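Local structure of glutathione transferase (Leptospira interrogans serovar Lai, 3UBK) at residues A[34-39]-A[49-54]; A[140-145]-A[180-185]. The protein probably works as a glutathione transferase, binding glutathione and conjugating it to electrophilic substrates, and forms a two-chain assembly. All coordinates share one frame; numbering follows the deposited sequence.

Contact 1 and contact 2 sit on opposite sides of the chain's centre, their own centres 32 Å apart and their nearest atoms about 18 Å from each other, and they share no secondary structure. Contact 1 comes first along the chain and closes before contact 2 opens. It belongs to the thioredoxin-like N-terminal part, where the loop after strand 29-32 meets the approach to strand 53-56, and it includes two glutathione-binding residues. Contact 2 lies in the helical C-terminal part, joining the loop after helix 119-139 to the start of helix 185-193, away from the annotated binding residues. Contact 1 thus lies at the glutathione-binding loop, and contact 2 joins parts of the helical domain.

Contact 1. Residues A[34-39]-A[49-54]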
loop_
_atom_site.group_PDB
_atom_site.type_symbol
_atom_site.label_atom_id
_atom_site.label_comp_id
_atom_site.label_asym_id
_atom_site.label_seq_id
_atom_site.Cartn_x
_atom_site.Cartn_y
_atom_site.Cartn_z
ATOM N N ILE A 34 -9.026 21.121 0.632
ATOM C CA ILE A 34 -7.891 21.599 1.377
ATOM C C ILE A 34 -6.662 21.005 0.717
ATOM O O ILE A 34 -6.765 20.095 -0.125
ATOM C CB ILE A 34 -7.940 21.165 2.854
ATOM C CG1 ILE A 34 -8.056 19.639 2.956
ATOM C CG2 ILE A 34 -9.086 21.857 3.578
ATOM C CD1 ILE A 34 -7.841 19.093 4.351
ATOM N N ALA A 35 -5.504 21.538 1.095
ATOM C CA ALA A 35 -4.218 21.031 0.640
ATOM C C ALA A 35 -3.568 20.293 1.801
ATOM O O ALA A 35 -3.970 20.475 2.957
ATOM C CB ALA A 35 -3.333 22.183 0.180
ATOM N N PRO A 36 -2.571 19.449 1.502
ATOM C CA PRO A 36 -1.827 18.811 2.581
ATOM C C PRO A 36 -1.345 19.874 3.572
ATOM O O PRO A 36 -1.272 21.056 3.222
ATOM C CB PRO A 36 -0.647 18.161 1.852
ATOM C CG PRO A 36 -1.164 17.900 0.463
ATOM C CD PRO A 36 -2.086 19.053 0.167
ATOM N N SER A 37 -1.033 19.471 4.799
ATOM C CA SER A 37 -0.649 20.435 5.828
ATOM C C SER A 37 -0.050 19.752 7.063
ATOM O O SER A 37 -0.432 18.632 7.416
ATOM C CB SER A 37 -1.857 21.308 6.207
ATOM O OG SER A 37 -1.724 21.878 7.501
ATOM N N GLN A 38 0.895 20.428 7.712
ATOM C CA GLN A 38 1.509 19.897 8.926
ATOM C C GLN A 38 1.032 20.624 10.189
ATOM O O GLN A 38 1.565 20.405 11.278
ATOM C CB GLN A 38 3.038 19.919 8.825
ATOM C CG GLN A 38 3.609 19.052 7.705
ATOM C CD GLN A 38 3.441 17.557 7.959
ATOM O OE1 GLN A 38 3.577 17.082 9.090
ATOM N NE2 GLN A 38 3.156 16.808 6.899
ATOM N N GLU A 39 0.023 21.480 10.044
ATOM C CA GLU A 39 -0.607 22.108 11.207
ATOM C C GLU A 39 -1.078 21.047 12.200
ATOM O O GLU A 39 -1.697 20.048 11.812
ATOM C CB GLU A 39 -1.788 22.993 10.790
ATOM C CG GLU A 39 -1.499 24.494 10.818
ATOM C CD GLU A 39 -0.462 24.924 9.793
ATOM O OE1 GLU A 39 0.326 24.068 9.337
ATOM O OE2 GLU A 39 -0.434 26.124 9.447
ATOM N N GLY A 49 -0.164 14.383 7.477
ATOM C CA GLY A 49 -0.498 15.623 6.777
ATOM C C GLY A 49 -0.914 15.402 5.328
ATOM O O GLY A 49 -0.795 16.301 4.494
ATOM N N LYS A 50 -1.416 14.205 5.028
ATOM C CA LYS A 50 -1.792 13.856 3.656
ATOM C C LYS A 50 -3.284 14.019 3.402
ATOM O O LYS A 50 -4.086 14.099 4.333
ATOM C CB LYS A 50 -1.406 12.410 3.343
ATOM C CG LYS A 50 0.034 12.041 3.675
ATOM C CD LYS A 50 0.974 12.450 2.569
ATOM C CE LYS A 50 2.322 11.764 2.716
ATOM N NZ LYS A 50 3.074 11.829 1.441
ATOM N N ILE A 51 -3.639 14.062 2.124
ATOM C CA ILE A 51 -5.021 13.942 1.694
ATOM C C ILE A 51 -5.069 12.728 0.778
ATOM O O ILE A 51 -4.059 12.382 0.170
ATOM C CB ILE A 51 -5.491 15.207 0.950
ATOM C CG1 ILE A 51 -4.466 15.625 -0.122
ATOM C CG2 ILE A 51 -5.725 16.327 1.960
ATOM C CD1 ILE A 51 -4.985 16.676 -1.140
ATOM N N PRO A 52 -6.231 12.073 0.665
ATOM C CA PRO A 52 -7.529 12.385 1.264
ATOM C C PRO A 52 -7.687 11.910 2.704
ATOM O O PRO A 52 -6.984 10.997 3.162
ATOM C CB PRO A 52 -8.507 11.582 0.386
ATOM C CG PRO A 52 -7.716 10.380 0.023
ATOM C CD PRO A 52 -6.333 10.934 -0.264
ATOM N N VAL A 53 -8.626 12.536 3.404
ATOM C CA VAL A 53 -9.113 12.028 4.673
ATOM C C VAL A 53 -10.616 11.860 4.524
ATOM O O VAL A 53 -11.293 12.762 4.022
ATOM C CB VAL A 53 -8.855 13.008 5.832
ATOM C CG1 VAL A 53 -9.242 12.382 7.158
ATOM C CG2 VAL A 53 -7.393 13.446 5.860
ATOM N N LEU A 54 -11.138 10.708 4.942
ATOM C CA LEU A 54 -12.581 10.497 4.974
ATOM C C LEU A 54 -13.105 10.781 6.371
ATOM O O LEU A 54 -12.553 10.301 7.375
ATOM C CB LEU A 54 -12.939 9.062 4.586
ATOM C CG LEU A 54 -14.436 8.733 4.478
ATOM C CD1 LEU A 54 -14.936 9.054 3.079
ATOM C CD2 LEU A 54 -14.675 7.267 4.797
#
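Ser-37 and Gly-49 make the polar join between the loop after strand 29-32 and the segment leading into strand 53-56. Ser-37 N donates to Gly-49 O over 3.2 Å. The N-H...O angle is 152°, and the donor is tilted 24° from the carbonyl plane. Pro-36 CB packs against the same oxygen, Gly-49 O, at 3.2 Å. Gly-49, lacking a side chain and at positive phi, lets Ser-37 O come to 3.1 Å from its CA. The Gln-38 chain, bent at chi2 (-69°), brings NE2 beside Gly-49 CA, and this amide donates to Met-48 O. Ser-37 OG takes the N-H of Glu-39 in an ST turn just before helix 40-43.

The apolar part gathers on Ile-51. Its CD1 touches Pro-36 CD at 4.0 Å, while CG1 reaches the CG corner of the same ring. The other branch, CG2, meets Ile-34 CG1 at 4.2 Å as the two isoleucines run past each other in opposite directions. Phe-42 of helix 40-43 packs on both.

Pro-52 follows a cis peptide, the cis-proline of the thioredoxin-like fold. Lys-50 and Ile-51, just before it, are glutathione-binding residues, though no glutathione is bound to this chain here. One backbone bond and a small apolar cluster thus tie this binding loop to its neighbour, while Ser-37 O is buried without a polar partner.

Contact 2. Residues A[140-145]-A[180-185]; sequences VRFSPY and DLLNGW. With SO4 (sulfate ion), chain E.
Phe-142 reaches from the loop after helix 119-139 to the type II turn Leu-182 to Trp-185, which leads into helix 185-193 in the helical C-terminal domain of the glutathione transferase fold. From CA its CB heads toward the turn, and chi1 of -72° sets CG beside the backbone N. CD2 has Asn-183 O as its nearer neighbour and Gly-184 CA at 3.9 Å. CE2 lies 3.4 Å from Asn-183 O, which approaches the ring obliquely, and it also borders Gly-184 C. At the tip, CZ meets Leu-182 CD2 at 4.1 Å, the methyl lying at the ring's edge near its plane. Gly-184 O sits 4.1 Å above the plane, over the ring centre. Gly-184, with no side chain, lets the ring lie this close to the backbone. The ring also meets that of Tyr-188 on the following helix.

Val-140 adds an apolar touch beside it, CG2 to Leu-182 CD1 at 4.3 Å, and Leu-182 continues inward onto Leu-136 and Leu-162, joining the turn to helices 119-139 and 153-169. Trp-185 N closes the turn on Leu-182 O at 3.1 Å.

Gly-184 is the N-cap of helix 185-193, and a sulfate, probably from the crystallisation liquor, occupies that helix start. Lys-186 N and Glu-187 N bond to it as well, backbone N-H groups at the helix start, where the helix dipole would favour an anion. Gly-184 N donates to sulfate O2 at 2.8 Å and 149°.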
loop_
_atom_site.group_PDB
_atom_site.type_symbol
_atom_site.label_atom_id
_atom_site.label_comp_id
_atom_site.label_asym_id
_atom_site.label_seq_id
_atom_site.Cartn_x
_atom_site.Cartn_y
_atom_site.Cartn_z
ATOM N N VAL A 140 -3.467 -7.309 -16.033
ATOM C CA VAL A 140 -4.647 -6.557 -16.496
ATOM C C VAL A 140 -5.429 -7.306 -17.564
ATOM O O VAL A 140 -4.864 -8.108 -18.315
ATOM C CB VAL A 140 -4.289 -5.160 -17.037
ATOM C CG1 VAL A 140 -3.614 -4.336 -15.965
ATOM C CG2 VAL A 140 -3.421 -5.265 -18.294
ATOM N N ARG A 141 -6.733 -7.040 -17.622
ATOM C CA ARG A 141 -7.624 -7.687 -18.588
ATOM C C ARG A 141 -8.327 -6.675 -19.513
ATOM O O ARG A 141 -8.530 -6.945 -20.703
ATOM C CB ARG A 141 -8.687 -8.511 -17.862
ATOM C CG ARG A 141 -8.215 -9.824 -17.215
ATOM C CD ARG A 141 -9.432 -10.448 -16.520
ATOM N NE ARG A 141 -9.286 -11.848 -16.142
ATOM C CZ ARG A 141 -9.335 -12.292 -14.888
ATOM N NH1 ARG A 141 -9.515 -11.441 -13.884
ATOM N NH2 ARG A 141 -9.205 -13.586 -14.635
ATOM N N PHE A 142 -8.723 -5.528 -18.962
ATOM C CA PHE A 142 -9.383 -4.490 -19.757
ATOM C C PHE A 142 -10.561 -5.073 -20.524
ATOM O O PHE A 142 -10.631 -4.936 -21.736
ATOM C CB PHE A 142 -8.406 -3.873 -20.770
ATOM C CG PHE A 142 -7.358 -2.987 -20.159
ATOM C CD1 PHE A 142 -7.710 -1.952 -19.312
ATOM C CD2 PHE A 142 -6.006 -3.179 -20.451
ATOM C CE1 PHE A 142 -6.743 -1.128 -18.753
ATOM C CE2 PHE A 142 -5.035 -2.356 -19.902
ATOM C CZ PHE A 142 -5.403 -1.326 -19.055
ATOM N N SER A 143 -11.500 -5.710 -19.832
ATOM C CA SER A 143 -12.555 -6.436 -20.525
ATOM C C SER A 143 -13.971 -6.169 -20.011
ATOM O O SER A 143 -14.711 -7.102 -19.720
ATOM C CB SER A 143 -12.266 -7.948 -20.490
ATOM O OG SER A 143 -12.123 -8.418 -19.154
ATOM N N PRO A 144 -14.380 -4.899 -19.954
ATOM C CA PRO A 144 -13.661 -3.711 -20.366
ATOM C C PRO A 144 -12.923 -3.023 -19.228
ATOM O O PRO A 144 -12.086 -2.155 -19.481
ATOM C CB PRO A 144 -14.785 -2.803 -20.850
ATOM C CG PRO A 144 -15.915 -3.141 -19.932
ATOM C CD PRO A 144 -15.786 -4.597 -19.607
ATOM N N TYR A 145 -13.238 -3.381 -17.986
ATOM C CA TYR A 145 -12.559 -2.776 -16.848
ATOM C C TYR A 145 -11.162 -3.354 -16.644
ATOM O O TYR A 145 -10.791 -4.373 -17.240
ATOM C CB TYR A 145 -13.413 -2.910 -15.573
ATOM C CG TYR A 145 -14.696 -2.139 -15.704
ATOM C CD1 TYR A 145 -14.721 -0.756 -15.521
ATOM C CD2 TYR A 145 -15.874 -2.778 -16.053
ATOM C CE1 TYR A 145 -15.883 -0.042 -15.673
ATOM C CE2 TYR A 145 -17.057 -2.068 -16.210
ATOM C CZ TYR A 145 -17.055 -0.707 -16.012
ATOM O OH TYR A 145 -18.229 -0.015 -16.165
ATOM N N ASP A 180 2.630 4.120 -23.222
ATOM C CA ASP A 180 2.357 3.666 -24.578
ATOM C C ASP A 180 2.585 2.164 -24.684
ATOM O O ASP A 180 2.093 1.508 -25.604
ATOM C CB ASP A 180 3.225 4.431 -25.579
ATOM C CG ASP A 180 2.911 5.918 -25.599
ATOM O OD1 ASP A 180 1.785 6.284 -25.997
ATOM O OD2 ASP A 180 3.786 6.721 -25.213
ATOM N N LEU A 181 3.322 1.616 -23.724
ATOM C CA LEU A 181 3.596 0.182 -23.700
ATOM C C LEU A 181 2.450 -0.639 -23.095
ATOM O O LEU A 181 2.354 -1.845 -23.331
ATOM C CB LEU A 181 4.907 -0.091 -22.956
ATOM C CG LEU A 181 6.144 0.559 -23.591
ATOM C CD1 LEU A 181 7.310 0.618 -22.608
ATOM C CD2 LEU A 181 6.540 -0.174 -24.877
ATOM N N LEU A 182 1.577 0.015 -22.325
ATOM C CA LEU A 182 0.417 -0.668 -21.734
ATOM C C LEU A 182 -0.700 -0.919 -22.756
ATOM O O LEU A 182 -1.528 -0.047 -23.035
ATOM C CB LEU A 182 -0.127 0.109 -20.533
ATOM C CG LEU A 182 -1.262 -0.582 -19.761
ATOM C CD1 LEU A 182 -0.865 -1.984 -19.352
ATOM C CD2 LEU A 182 -1.644 0.223 -18.539
ATOM N N ASN A 183 -0.707 -2.130 -23.293
ATOM C CA ASN A 183 -1.696 -2.582 -24.244
ATOM C C ASN A 183 -3.127 -2.465 -23.711
ATOM O O ASN A 183 -3.520 -3.216 -22.815
ATOM C CB ASN A 183 -1.410 -4.049 -24.551
ATOM C CG ASN A 183 -1.688 -4.408 -25.980
ATOM O OD1 ASN A 183 -2.839 -4.430 -26.420
ATOM N ND2 ASN A 183 -0.628 -4.715 -26.721
ATOM N N GLY A 184 -3.905 -1.538 -24.269
ATOM C CA GLY A 184 -5.310 -1.396 -23.882
ATOM C C GLY A 184 -5.625 -0.136 -23.098
ATOM O O GLY A 184 -6.793 0.218 -22.911
ATOM N N TRP A 185 -4.588 0.554 -22.643
ATOM C CA TRP A 185 -4.776 1.761 -21.840
ATOM C C TRP A 185 -5.571 2.897 -22.502
ATOM O O TRP A 185 -6.397 3.539 -21.856
ATOM C CB TRP A 185 -3.440 2.325 -21.372
ATOM C CG TRP A 185 -3.589 3.732 -20.891
ATOM C CD1 TRP A 185 -3.037 4.848 -21.441
ATOM C CD2 TRP A 185 -4.372 4.179 -19.774
ATOM N NE1 TRP A 185 -3.413 5.962 -20.730
ATOM C CE2 TRP A 185 -4.235 5.577 -19.702
ATOM C CE3 TRP A 185 -5.173 3.531 -18.829
ATOM C CZ2 TRP A 185 -4.873 6.344 -18.723
ATOM C CZ3 TRP A 185 -5.799 4.291 -17.854
ATOM C CH2 TRP A 185 -5.646 5.681 -17.806
HETATM S S SO4 E . -4.282 1.448 -26.297
HETATM O O1 SO4 E . -4.231 2.236 -27.529
HETATM O O2 SO4 E . -3.763 0.103 -26.537
HETATM O O3 SO4 E . -3.456 2.101 -25.277
HETATM O O4 SO4 E . -5.674 1.344 -25.854
#